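Local coordinates for hypothetical protein Atu2648 (Agrobacterium tumefaciens str. C58, PDB 1ZCE), which is of unknown function but has an EVE domain, related to the PUA domain found in RNA-binding proteins, and so may bind nucleic acid, at residues N3-Y7 with A43-K49; V61-E66 with I88-M94; W14-Q19 with F51-S55. One frame throughout, in Å; residues are numbered along the deposited sequence.

Contact 1: N3-Y7 with A43-K49; sequences NYWLY and AMKIGDK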
loop_
_atom_site.group_PDB
_atom_site.type_symbol
_atom_site.label_atom_id
_atom_site.label_comp_id
_atom_site.label_asym_id
_atom_site.label_seq_id
_atom_site.Cartn_x
_atom_site.Cartn_y
_atom_site.Cartn_z
ATOM N N ASN A 3 10.113 -1.440 -7.745
ATOM C CA ASN A 3 8.858 -0.705 -7.628
ATOM C C ASN A 3 8.271 -0.751 -6.224
ATOM O O ASN A 3 8.279 -1.792 -5.565
ATOM C CB ASN A 3 7.837 -1.246 -8.633
ATOM C CG ASN A 3 8.314 -1.122 -10.066
ATOM O OD1 ASN A 3 8.839 -0.088 -10.465
ATOM N ND2 ASN A 3 8.125 -2.177 -10.849
ATOM N N TYR A 4 7.761 0.398 -5.785
ATOM C CA TYR A 4 7.151 0.554 -4.467
ATOM C C TYR A 4 5.717 1.033 -4.632
ATOM O O TYR A 4 5.384 1.683 -5.623
ATOM C CB TYR A 4 7.974 1.532 -3.630
ATOM C CG TYR A 4 9.336 0.973 -3.306
ATOM C CD1 TYR A 4 9.524 0.167 -2.188
ATOM C CD2 TYR A 4 10.417 1.165 -4.170
ATOM C CE1 TYR A 4 10.747 -0.440 -1.936
ATOM C CE2 TYR A 4 11.651 0.558 -3.924
ATOM C CZ TYR A 4 11.802 -0.244 -2.808
ATOM O OH TYR A 4 12.999 -0.875 -2.560
ATOM N N TRP A 5 4.876 0.720 -3.652
ATOM C CA TRP A 5 3.460 1.040 -3.745
ATOM C C TRP A 5 2.837 1.527 -2.444
ATOM O O TRP A 5 3.488 1.558 -1.400
ATOM C CB TRP A 5 2.717 -0.219 -4.203
ATOM C CG TRP A 5 3.388 -0.919 -5.346
ATOM C CD1 TRP A 5 4.312 -1.930 -5.281
ATOM C CD2 TRP A 5 3.212 -0.629 -6.728
ATOM N NE1 TRP A 5 4.719 -2.284 -6.548
ATOM C CE2 TRP A 5 4.056 -1.497 -7.459
ATOM C CE3 TRP A 5 2.419 0.288 -7.430
ATOM C CZ2 TRP A 5 4.128 -1.477 -8.859
ATOM C CZ3 TRP A 5 2.486 0.312 -8.815
ATOM C CH2 TRP A 5 3.335 -0.565 -9.517
ATOM N N LEU A 6 1.569 1.918 -2.526
ATOM C CA LEU A 6 0.811 2.346 -1.353
ATOM C C LEU A 6 -0.616 1.825 -1.494
ATOM O O LEU A 6 -1.215 1.906 -2.566
ATOM C CB LEU A 6 0.813 3.875 -1.190
ATOM C CG LEU A 6 0.036 4.419 0.023
ATOM C CD1 LEU A 6 0.713 5.673 0.577
ATOM C CD2 LEU A 6 -1.407 4.708 -0.367
ATOM N N TYR A 7 -1.137 1.272 -0.402
ATOM C CA TYR A 7 -2.483 0.714 -0.364
ATOM C C TYR A 7 -3.300 1.447 0.687
ATOM O O TYR A 7 -2.908 1.504 1.855
ATOM C CB TYR A 7 -2.452 -0.777 0.008
ATOM C CG TYR A 7 -1.438 -1.597 -0.750
ATOM C CD1 TYR A 7 -0.084 -1.525 -0.431
ATOM C CD2 TYR A 7 -1.823 -2.422 -1.804
ATOM C CE1 TYR A 7 0.866 -2.246 -1.147
ATOM C CE2 TYR A 7 -0.875 -3.147 -2.529
ATOM C CZ TYR A 7 0.465 -3.050 -2.195
ATOM O OH TYR A 7 1.420 -3.727 -2.923
ATOM N N ALA A 43 0.848 -4.614 -12.100
ATOM C CA ALA A 43 2.253 -4.289 -12.326
ATOM C C ALA A 43 3.148 -4.748 -11.180
ATOM O O ALA A 43 4.370 -4.631 -11.260
ATOM C CB ALA A 43 2.406 -2.789 -12.524
HETATM N N MSE A 44 2.539 -5.280 -10.124
HETATM C CA MSE A 44 3.290 -5.724 -8.953
HETATM C C MSE A 44 3.906 -7.104 -9.090
HETATM O O MSE A 44 3.356 -7.987 -9.749
HETATM C CB MSE A 44 2.391 -5.702 -7.718
HETATM C CG MSE A 44 1.935 -4.307 -7.342
HETATM SE SE MSE A 44 0.632 -4.337 -5.932
HETATM C CE MSE A 44 0.183 -2.462 -5.964
ATOM N N LYS A 45 5.058 -7.275 -8.451
ATOM C CA LYS A 45 5.762 -8.545 -8.448
ATOM C C LYS A 45 5.811 -9.069 -7.017
ATOM O O LYS A 45 5.654 -8.309 -6.059
ATOM C CB LYS A 45 7.187 -8.359 -8.976
ATOM C CG LYS A 45 7.251 -7.866 -10.412
ATOM C CD LYS A 45 8.683 -7.779 -10.919
ATOM C CE LYS A 45 8.746 -7.141 -12.299
ATOM N NZ LYS A 45 8.374 -5.704 -12.262
ATOM N N ILE A 46 6.018 -10.374 -6.876
ATOM C CA ILE A 46 6.121 -10.976 -5.556
ATOM C C ILE A 46 7.268 -10.287 -4.830
ATOM O O ILE A 46 8.344 -10.097 -5.399
ATOM C CB ILE A 46 6.427 -12.488 -5.660
ATOM C CG1 ILE A 46 5.237 -13.218 -6.284
ATOM C CG2 ILE A 46 6.744 -13.063 -4.285
ATOM C CD1 ILE A 46 3.944 -13.056 -5.507
ATOM N N GLY A 47 7.034 -9.887 -3.586
ATOM C CA GLY A 47 8.086 -9.231 -2.834
ATOM C C GLY A 47 8.076 -7.713 -2.892
ATOM O O GLY A 47 8.763 -7.064 -2.104
ATOM N N ASP A 48 7.324 -7.132 -3.823
ATOM C CA ASP A 48 7.256 -5.672 -3.915
ATOM C C ASP A 48 6.747 -5.138 -2.586
ATOM O O ASP A 48 5.769 -5.651 -2.039
ATOM C CB ASP A 48 6.304 -5.224 -5.025
ATOM C CG ASP A 48 6.959 -5.200 -6.397
ATOM O OD1 ASP A 48 8.139 -5.582 -6.531
ATOM O OD2 ASP A 48 6.284 -4.788 -7.361
ATOM N N LYS A 49 7.410 -4.104 -2.082
ATOM C CA LYS A 49 7.054 -3.500 -0.810
ATOM C C LYS A 49 6.172 -2.278 -1.002
ATOM O O LYS A 49 6.212 -1.616 -2.042
ATOM C CB LYS A 49 8.323 -3.111 -0.054
ATOM C CG LYS A 49 9.293 -4.264 0.159
ATOM C CD LYS A 49 8.673 -5.369 1.001
ATOM C CE LYS A 49 9.684 -6.458 1.362
ATOM N NZ LYS A 49 10.262 -7.147 0.177
HETATM O O HOH W 1 6.837 -4.502 -9.910
HETATM O O HOH W 2 10.146 -4.335 -7.951
HETATM O O HOH W 3 9.248 -2.711 -13.591
#
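The backbones of N3-Y7 and A43-K49 draw together where the second segment enters its strand: the CA atoms of Tyr4 and Lys49 lie 5.5 Å apart, Trp5 N donates to Lys49 O at 3.1 Å, and Tyr4 CA makes a CA-H...O contact of 3.4 Å to the same Lys49 O. Just before this comes a type II turn from Lys45 to Asp48, closed by Asp48 N to Lys45 O at 3.0 Å. Gly47 has a phi of 94°, and a CB there would jam against the preceding carbonyl, so glycine suits the place. The Trp5 N to Lys49 O bond opens the parallel pairing of strands 4-9 and 49-54 in the mixed sheet of the EVE domain, which runs on through backbone bonds of Trp5 and Tyr7 with Phe51. Asp48 ties the loop together: its OD2 accepts from the indole, Trp5 NE1, at 3.1 Å, and from the backbone Lys45 N at 3.0 Å. A water also donates to Asp48 OD2 and to Ala43 O while accepting from Asn3 ND2 and Lys45 NZ. Met44, present as selenomethionine, supplies a flexible apolar arm. Its CG sits over a Trp5 ring face, 3.6 Å from the centroid of the five-membered ring; its SE is 4.4 Å above that centroid and 5.0 Å from the centroid of the Tyr7 ring, at its edge, both Met-aromatic contacts. Ala43 CB rests 3.9 Å from Trp5 CH2.

Contact 2: V61-E66 with I88-M94; sequences VVGIVE and IRAVCDM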
loop_
_atom_site.group_PDB
_atom_site.type_symbol
_atom_site.label_atom_id
_atom_site.label_comp_id
_atom_site.label_asym_id
_atom_site.label_seq_id
_atom_site.Cartn_x
_atom_site.Cartn_y
_atom_site.Cartn_z
ATOM N N VAL A 61 0.462 6.611 7.445
ATOM C CA VAL A 61 1.150 5.408 6.996
ATOM C C VAL A 61 1.527 4.682 8.281
ATOM O O VAL A 61 2.352 5.170 9.058
ATOM C CB VAL A 61 2.422 5.753 6.195
ATOM C CG1 VAL A 61 3.181 4.478 5.844
ATOM C CG2 VAL A 61 2.044 6.505 4.925
ATOM N N VAL A 62 0.935 3.511 8.494
ATOM C CA VAL A 62 1.159 2.758 9.718
ATOM C C VAL A 62 1.999 1.501 9.602
ATOM O O VAL A 62 2.409 0.941 10.614
ATOM C CB VAL A 62 -0.188 2.380 10.358
ATOM C CG1 VAL A 62 -0.917 3.637 10.780
ATOM C CG2 VAL A 62 -1.038 1.593 9.362
ATOM N N GLY A 63 2.261 1.049 8.383
ATOM C CA GLY A 63 3.056 -0.151 8.234
ATOM C C GLY A 63 3.530 -0.399 6.824
ATOM O O GLY A 63 3.163 0.316 5.889
ATOM N N ILE A 64 4.374 -1.412 6.685
ATOM C CA ILE A 64 4.901 -1.809 5.392
ATOM C C ILE A 64 4.416 -3.225 5.102
ATOM O O ILE A 64 4.403 -4.089 5.988
ATOM C CB ILE A 64 6.439 -1.780 5.386
ATOM C CG1 ILE A 64 6.917 -0.334 5.550
ATOM C CG2 ILE A 64 6.974 -2.388 4.091
ATOM C CD1 ILE A 64 8.431 -0.162 5.545
ATOM N N VAL A 65 3.999 -3.444 3.861
ATOM C CA VAL A 65 3.521 -4.744 3.423
ATOM C C VAL A 65 4.305 -5.193 2.203
ATOM O O VAL A 65 5.114 -4.449 1.653
ATOM C CB VAL A 65 2.027 -4.702 3.023
ATOM C CG1 VAL A 65 1.169 -4.404 4.241
ATOM C CG2 VAL A 65 1.806 -3.656 1.940
ATOM N N GLU A 66 4.061 -6.431 1.797
ATOM C CA GLU A 66 4.693 -6.988 0.614
ATOM C C GLU A 66 3.667 -7.825 -0.132
ATOM O O GLU A 66 2.728 -8.362 0.458
ATOM C CB GLU A 66 5.896 -7.858 0.990
ATOM C CG GLU A 66 5.544 -9.133 1.742
ATOM C CD GLU A 66 6.776 -9.916 2.166
ATOM O OE1 GLU A 66 6.617 -10.961 2.830
ATOM O OE2 GLU A 66 7.900 -9.483 1.838
ATOM N N ILE A 88 -1.609 -9.296 -0.179
ATOM C CA ILE A 88 -0.489 -8.647 0.498
ATOM C C ILE A 88 -0.390 -9.141 1.935
ATOM O O ILE A 88 -1.364 -9.643 2.495
ATOM C CB ILE A 88 -0.627 -7.092 0.524
ATOM C CG1 ILE A 88 -1.901 -6.677 1.264
ATOM C CG2 ILE A 88 -0.625 -6.542 -0.895
ATOM C CD1 ILE A 88 -2.023 -5.170 1.483
ATOM N N ARG A 89 0.793 -9.004 2.524
ATOM C CA ARG A 89 1.000 -9.415 3.908
ATOM C C ARG A 89 1.908 -8.427 4.624
ATOM O O ARG A 89 2.706 -7.731 4.001
ATOM C CB ARG A 89 1.597 -10.823 3.982
ATOM C CG ARG A 89 2.949 -10.992 3.330
ATOM C CD ARG A 89 3.333 -12.465 3.342
ATOM N NE ARG A 89 4.503 -12.766 2.525
ATOM C CZ ARG A 89 4.890 -13.999 2.213
ATOM N NH1 ARG A 89 5.967 -14.189 1.463
ATOM N NH2 ARG A 89 4.195 -15.043 2.647
ATOM N N ALA A 90 1.781 -8.371 5.941
ATOM C CA ALA A 90 2.581 -7.457 6.737
ATOM C C ALA A 90 4.061 -7.814 6.735
ATOM O O ALA A 90 4.435 -8.988 6.698
ATOM C CB ALA A 90 2.063 -7.433 8.159
ATOM N N VAL A 91 4.898 -6.781 6.752
ATOM C CA VAL A 91 6.341 -6.959 6.808
ATOM C C VAL A 91 6.793 -6.408 8.161
ATOM O O VAL A 91 7.467 -7.096 8.928
ATOM C CB VAL A 91 7.068 -6.206 5.669
ATOM C CG1 VAL A 91 8.574 -6.301 5.866
ATOM C CG2 VAL A 91 6.691 -6.809 4.323
ATOM N N CYS A 92 6.413 -5.169 8.458
ATOM C CA CYS A 92 6.773 -4.550 9.729
ATOM C C CYS A 92 5.961 -3.283 9.962
ATOM O O CYS A 92 5.402 -2.710 9.029
ATOM C CB CYS A 92 8.266 -4.209 9.753
ATOM S SG CYS A 92 8.771 -2.942 8.557
ATOM N N ASP A 93 5.885 -2.853 11.215
ATOM C CA ASP A 93 5.154 -1.640 11.540
ATOM C C ASP A 93 6.030 -0.457 11.175
ATOM O O ASP A 93 7.239 -0.599 10.986
ATOM C CB ASP A 93 4.866 -1.561 13.043
ATOM C CG ASP A 93 4.180 -2.797 13.575
ATOM O OD1 ASP A 93 3.111 -3.157 13.047
ATOM O OD2 ASP A 93 4.709 -3.402 14.530
HETATM N N MSE A 94 5.413 0.707 11.038
HETATM C CA MSE A 94 6.174 1.915 10.785
HETATM C C MSE A 94 6.383 2.385 12.223
HETATM O O MSE A 94 5.416 2.698 12.914
HETATM C CB MSE A 94 5.344 2.937 10.011
HETATM C CG MSE A 94 6.100 4.223 9.691
HETATM SE SE MSE A 94 7.637 3.929 8.561
HETATM C CE MSE A 94 6.719 3.882 6.869
HETATM O O HOH W 4 6.492 -10.726 5.565
#
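Backbone hydrogen bonds join V61-E66 and I88-M94 as antiparallel strands, their axes 4.2 Å apart at 166°. Met94 N donates to Val62 O at 3.0 Å and Ile64 N to Cys92 O at 2.9 Å; farther along, Glu66 and Arg89 bond both ways, with Glu66 N to Arg89 O and Arg89 N to Glu66 O each 2.9 Å. Between these, Ile64 O takes Val91 N at 2.8 Å and, weakly, Cys92 N at 3.4 Å. Two residues, Val91 and Cys92, thus face one, a classic beta bulge that shifts the register of this hairpin, formed by strands 60-73 and 84-99 within the EVE domain's sheet. A second classic bulge, Val62 with Gly63 opposite Phe52, lies where strand 60-73 pairs with strand 49-54. Glycine suits position 63 because a CB on Gly63 would lie 3.4 Å from Cys92 O, a tight fit. Apolar contacts line both faces: Ile64 CB meets Cys92 SG at 4.1 Å, Ile64 CG2 meets Val91 CB at 4.1 Å, and Val61 CG1 meets CE of Met94, a selenomethionine, at 3.7 Å; Val65 CG2 lies 4.1 Å from Ile88 CD1, near Tyr7. Near Glu66 a charged pair with long side chains crosses the strands: Glu66 OE1 forms a salt bridge with Arg89 NE at 2.8 Å, and a water links Glu66 OE1 to Ala90 O. Arg89 also reaches Glu24 O through NH2.

Contact 3: W14-Q19 with F51-S55; sequences WSWEMQ and FFYHS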
loop_
_atom_site.group_PDB
_atom_site.type_symbol
_atom_site.label_atom_id
_atom_site.label_comp_id
_atom_site.label_asym_id
_atom_site.label_seq_id
_atom_site.Cartn_x
_atom_site.Cartn_y
_atom_site.Cartn_z
ATOM N N TRP A 14 -10.850 -2.543 7.428
ATOM C CA TRP A 14 -9.674 -3.399 7.474
ATOM C C TRP A 14 -8.497 -2.601 8.019
ATOM O O TRP A 14 -7.897 -1.786 7.314
ATOM C CB TRP A 14 -9.364 -3.927 6.073
ATOM C CG TRP A 14 -8.297 -4.966 6.073
ATOM C CD1 TRP A 14 -7.021 -4.836 5.607
ATOM C CD2 TRP A 14 -8.402 -6.299 6.591
ATOM N NE1 TRP A 14 -6.324 -6.002 5.802
ATOM C CE2 TRP A 14 -7.148 -6.919 6.404
ATOM C CE3 TRP A 14 -9.434 -7.028 7.197
ATOM C CZ2 TRP A 14 -6.897 -8.240 6.803
ATOM C CZ3 TRP A 14 -9.187 -8.339 7.591
ATOM C CH2 TRP A 14 -7.927 -8.931 7.392
ATOM N N SER A 15 -8.171 -2.844 9.283
ATOM C CA SER A 15 -7.091 -2.126 9.944
ATOM C C SER A 15 -5.748 -2.827 9.840
ATOM O O SER A 15 -5.661 -4.012 9.507
ATOM C CB SER A 15 -7.416 -1.940 11.423
ATOM O OG SER A 15 -7.365 -3.192 12.083
ATOM N N TRP A 16 -4.704 -2.073 10.155
ATOM C CA TRP A 16 -3.345 -2.580 10.145
ATOM C C TRP A 16 -3.241 -3.758 11.118
ATOM O O TRP A 16 -2.562 -4.743 10.840
ATOM C CB TRP A 16 -2.387 -1.454 10.543
ATOM C CG TRP A 16 -0.970 -1.877 10.735
ATOM C CD1 TRP A 16 -0.207 -1.667 11.844
ATOM C CD2 TRP A 16 -0.136 -2.569 9.798
ATOM N NE1 TRP A 16 1.049 -2.183 11.663
ATOM C CE2 TRP A 16 1.123 -2.745 10.413
ATOM C CE3 TRP A 16 -0.329 -3.060 8.498
ATOM C CZ2 TRP A 16 2.188 -3.389 9.779
ATOM C CZ3 TRP A 16 0.734 -3.703 7.864
ATOM C CH2 TRP A 16 1.975 -3.861 8.509
ATOM N N GLU A 17 -3.921 -3.660 12.257
ATOM C CA GLU A 17 -3.887 -4.741 13.236
ATOM C C GLU A 17 -4.461 -6.015 12.621
ATOM O O GLU A 17 -3.917 -7.100 12.808
ATOM C CB GLU A 17 -4.677 -4.354 14.488
ATOM C CG GLU A 17 -4.029 -3.253 15.318
ATOM C CD GLU A 17 -2.762 -3.709 16.023
ATOM O OE1 GLU A 17 -2.085 -2.857 16.638
ATOM O OE2 GLU A 17 -2.445 -4.916 15.969
HETATM N N MSE A 18 -5.557 -5.881 11.877
HETATM C CA MSE A 18 -6.170 -7.037 11.235
HETATM C C MSE A 18 -5.230 -7.597 10.170
HETATM O O MSE A 18 -5.130 -8.814 9.993
HETATM C CB MSE A 18 -7.506 -6.648 10.603
HETATM C CG MSE A 18 -8.559 -6.224 11.618
HETATM SE SE MSE A 18 -10.153 -5.524 10.783
HETATM C CE MSE A 18 -11.237 -7.114 10.815
ATOM N N GLN A 19 -4.543 -6.704 9.463
ATOM C CA GLN A 19 -3.606 -7.119 8.432
ATOM C C GLN A 19 -2.487 -7.948 9.069
ATOM O O GLN A 19 -2.156 -9.027 8.583
ATOM C CB GLN A 19 -3.029 -5.890 7.718
ATOM C CG GLN A 19 -2.073 -6.226 6.585
ATOM C CD GLN A 19 -2.737 -7.033 5.484
ATOM O OE1 GLN A 19 -3.729 -6.602 4.901
ATOM N NE2 GLN A 19 -2.190 -8.211 5.198
ATOM N N PHE A 51 3.326 0.758 1.286
ATOM C CA PHE A 51 2.801 1.336 2.513
ATOM C C PHE A 51 1.355 0.954 2.747
ATOM O O PHE A 51 0.560 0.879 1.809
ATOM C CB PHE A 51 2.878 2.864 2.476
ATOM C CG PHE A 51 4.275 3.409 2.462
ATOM C CD1 PHE A 51 5.232 2.937 3.355
ATOM C CD2 PHE A 51 4.622 4.428 1.587
ATOM C CE1 PHE A 51 6.516 3.477 3.380
ATOM C CE2 PHE A 51 5.900 4.975 1.605
ATOM C CZ PHE A 51 6.851 4.498 2.503
ATOM N N PHE A 52 1.030 0.689 4.006
ATOM C CA PHE A 52 -0.337 0.390 4.399
ATOM C C PHE A 52 -0.746 1.731 5.018
ATOM O O PHE A 52 -0.189 2.160 6.034
ATOM C CB PHE A 52 -0.370 -0.745 5.426
ATOM C CG PHE A 52 -1.753 -1.275 5.720
ATOM C CD1 PHE A 52 -2.596 -0.620 6.616
ATOM C CD2 PHE A 52 -2.207 -2.447 5.114
ATOM C CE1 PHE A 52 -3.867 -1.131 6.912
ATOM C CE2 PHE A 52 -3.478 -2.966 5.404
ATOM C CZ PHE A 52 -4.306 -2.308 6.300
ATOM N N TYR A 53 -1.700 2.394 4.373
ATOM C CA TYR A 53 -2.166 3.711 4.782
ATOM C C TYR A 53 -3.612 3.693 5.220
ATOM O O TYR A 53 -4.479 3.214 4.486
ATOM C CB TYR A 53 -1.990 4.683 3.608
ATOM C CG TYR A 53 -2.554 6.068 3.823
ATOM C CD1 TYR A 53 -3.847 6.393 3.408
ATOM C CD2 TYR A 53 -1.789 7.062 4.425
ATOM C CE1 TYR A 53 -4.362 7.679 3.589
ATOM C CE2 TYR A 53 -2.294 8.345 4.610
ATOM C CZ TYR A 53 -3.577 8.646 4.191
ATOM O OH TYR A 53 -4.062 9.917 4.386
ATOM N N HIS A 54 -3.872 4.198 6.422
ATOM C CA HIS A 54 -5.237 4.256 6.925
ATOM C C HIS A 54 -5.936 5.463 6.313
ATOM O O HIS A 54 -5.546 6.610 6.541
ATOM C CB HIS A 54 -5.245 4.354 8.452
ATOM C CG HIS A 54 -5.099 3.034 9.142
ATOM N ND1 HIS A 54 -4.820 2.926 10.488
ATOM C CD2 HIS A 54 -5.218 1.765 8.682
ATOM C CE1 HIS A 54 -4.775 1.650 10.826
ATOM N NE2 HIS A 54 -5.014 0.925 9.749
ATOM N N SER A 55 -6.968 5.190 5.522
ATOM C CA SER A 55 -7.726 6.234 4.850
ATOM C C SER A 55 -9.080 6.441 5.520
ATOM O O SER A 55 -9.572 5.566 6.236
ATOM C CB SER A 55 -7.914 5.874 3.376
ATOM O OG SER A 55 -8.545 4.616 3.254
#
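This is a helix-on-sheet contact, in which the start of helix 16-22 and the turn leading into it rest on strand 49-54, joined by an aromatic cluster and one hydrogen bond. Phe52 and His54 lie two residues apart on the strand and so meet W14-Q19 from the same side, whereas Phe51 and Tyr53 are out of its reach. Phe52 points toward the helix, and its ring is touched by two tryptophans. Trp16 CE3 lies over one face of its ring, 3.6 Å from Phe52 CG; the two six-membered rings are oblique, with centroids 5.2 Å apart and planes at 51°. Trp14 meets the ring rim to rim, Trp14 CD1 being 3.8 Å from Phe52 CZ. Large flat side chains suit this place because they fill the gap between the backbones, the CA atoms of Trp16 and Phe52 being 7.1 Å apart. His54 adds polarity: its NE2 accepts from Trp16 N at 3.0 Å, using an amide of the first helical turn that has no carbonyl of a preceding turn to bond. Ser15 does a similar service as the N-cap, its OG accepting from Met18 N at 3.2 Å, while Gln19 N reaches Ser15 O at 2.9 Å. The indole nitrogens are also satisfied: Trp14 NE1 donates to Gln19 OE1 at 2.8 Å, and Trp16 NE1 reaches Asp93 of strand 84-99. A serine-capped helix packed by aromatic side chains against a mixed sheet is a common alpha/beta packing; here it belongs to the EVE domain, which is related to PUA.

In the fold
All three contacts share one mixed sheet. Contacts 2 and 3 are closest, with centres about 8 Å apart: Asp93 OD1 takes the indole Trp16 NE1 at 2.7 Å, and Gly63 O is 2.9 Å from Phe52 N, a probable hydrogen bond between adjacent strands. Contacts 1 and 2 have centres about 12 Å apart and touch through the packing of Tyr7 CE1 on Val65 CG2 at 3.5 Å. Contacts 1 and 3, about 16 Å apart between centres and on opposite sides of the chain's centre, alternate along the sequence; Phe51 joins them, its N and O each 2.8 Å from Trp5 O and Tyr7 N respectively.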